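Local coordinates for protein magnesium transporter MgtE (Enterococcus faecalis, PDB 2OUX) that probably transports magnesium ions across the cell membrane, its dimeric cytosolic part, comprising an N domain and a pair of CBS domains, binding magnesium, at residues A[159-163]-A[164-168]. Numbering follows the deposited sequence.
Sequences AMYVL and KNQAD
Y161 and N165, one helical turn apart on helix 156-166, illustrate how side chains at i and i+4 meet while the backbone beneath them keeps its own bonds. OD1 of N165 reaches the ring obliquely, 3.2 Å from CD1 of Y161 and almost equally near CE1. With CG of Y161 anti to the backbone N (chi1 168°), the ring is carried past N165, whose amide plane is tilted 38° from it. This is van der Waals and weakly polar contact on the exposed side of the helix.

Below the pair run the main-chain bonds. The N of N165 donates to O of Y161 over 2.9 Å, nearly straight at N-H, and K164 N does likewise to M160 O at 3.1 Å. One residue on, Q166 N is modelled 2.5 Å from V162 O, too short to be taken at face value, so the strength of that bond is doubtful.

The helix is the crossover of a beta-alpha-beta unit in the first CBS domain, linking strand 149-150 to the parallel strand 175-179. Its buried side carries L163 and A167: CD2 of L163 meets CB of A167 only loosely, at 4.4 Å, while the leucine also packs on V148, I173 and the short helix 191-194. A167 CB sits closer to the backbone, 3.3 Å from O of L163, and shares I173 with that leucine. On the more exposed surface, CG1 of V162 lies 4.0 Å from CB of Q166, the two side chains crossing at about a right angle.

At the dimer interface M160 packs on I195 of the second subunit, and the carbonyl O of A167 accepts a hydrogen bond from NH2 of R192 of that same neighbouring chain.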
# COMPACT_ATOMS: atom_id res chain seq x y z
N ALA A 159 12.17 -3.09 -18.36
CA ALA A 159 11.02 -3.11 -17.47
C ALA A 159 10.69 -1.68 -17.04
O ALA A 159 9.52 -1.27 -17.00
CB ALA A 159 11.34 -3.97 -16.24
N MSE A 160 11.74 -0.92 -16.74
CA MSE A 160 11.62 0.47 -16.31
C MSE A 160 11.08 1.37 -17.42
O MSE A 160 10.59 2.47 -17.15
CB MSE A 160 12.97 1.01 -15.85
CG MSE A 160 13.44 0.47 -14.49
SE MSE A 160 12.32 1.02 -12.99
CE MSE A 160 11.90 2.80 -13.59
N TYR A 161 11.17 0.91 -18.66
CA TYR A 161 10.68 1.71 -19.78
C TYR A 161 9.16 1.60 -19.81
O TYR A 161 8.46 2.58 -20.05
CB TYR A 161 11.26 1.22 -21.11
CG TYR A 161 10.58 1.80 -22.32
CD1 TYR A 161 10.67 3.16 -22.62
CD2 TYR A 161 9.82 0.99 -23.17
CE1 TYR A 161 10.02 3.70 -23.73
CE2 TYR A 161 9.16 1.53 -24.28
CZ TYR A 161 9.27 2.88 -24.55
OH TYR A 161 8.62 3.39 -25.65
N VAL A 162 8.66 0.39 -19.56
CA VAL A 162 7.22 0.16 -19.54
C VAL A 162 6.62 1.06 -18.47
O VAL A 162 5.67 1.79 -18.71
CB VAL A 162 6.88 -1.30 -19.20
CG1 VAL A 162 5.38 -1.44 -18.99
CG2 VAL A 162 7.35 -2.23 -20.30
N LEU A 163 7.21 1.01 -17.28
CA LEU A 163 6.74 1.79 -16.16
C LEU A 163 6.66 3.28 -16.46
O LEU A 163 5.62 3.90 -16.28
CB LEU A 163 7.64 1.55 -14.96
CG LEU A 163 7.72 0.08 -14.56
CD1 LEU A 163 8.83 -0.14 -13.55
CD2 LEU A 163 6.38 -0.37 -14.00
N LYS A 164 7.77 3.85 -16.94
CA LYS A 164 7.80 5.28 -17.24
C LYS A 164 6.92 5.74 -18.40
O LYS A 164 6.23 6.76 -18.28
CB LYS A 164 9.23 5.74 -17.52
CG LYS A 164 9.32 7.23 -17.88
CD LYS A 164 10.74 7.64 -18.22
CE LYS A 164 10.83 9.13 -18.51
NZ LYS A 164 12.24 9.55 -18.80
N ASN A 165 6.93 5.00 -19.50
CA ASN A 165 6.15 5.40 -20.68
C ASN A 165 4.95 4.53 -21.05
O ASN A 165 4.22 4.87 -21.98
CB ASN A 165 7.07 5.50 -21.91
CG ASN A 165 8.34 6.29 -21.64
OD1 ASN A 165 9.36 5.72 -21.24
ND2 ASN A 165 8.29 7.60 -21.87
N GLN A 166 4.74 3.43 -20.33
CA GLN A 166 3.62 2.56 -20.67
C GLN A 166 2.85 1.98 -19.48
O GLN A 166 2.28 0.89 -19.59
CB GLN A 166 4.12 1.39 -21.54
CG GLN A 166 4.85 1.79 -22.83
CD GLN A 166 3.93 2.41 -23.86
OE1 GLN A 166 2.86 1.87 -24.18
NE2 GLN A 166 4.34 3.54 -24.41
N ALA A 167 2.81 2.69 -18.36
CA ALA A 167 2.10 2.20 -17.19
C ALA A 167 1.18 3.25 -16.56
O ALA A 167 0.98 3.26 -15.35
CB ALA A 167 3.10 1.71 -16.16
N ASP A 168 0.62 4.13 -17.38
CA ASP A 168 -0.26 5.17 -16.88
C ASP A 168 -1.64 4.61 -16.56
O ASP A 168 -2.36 5.16 -15.73
CB ASP A 168 -0.40 6.29 -17.91
CG ASP A 168 -1.14 7.49 -17.36
OD1 ASP A 168 -0.60 8.16 -16.45
OD2 ASP A 168 -2.26 7.76 -17.83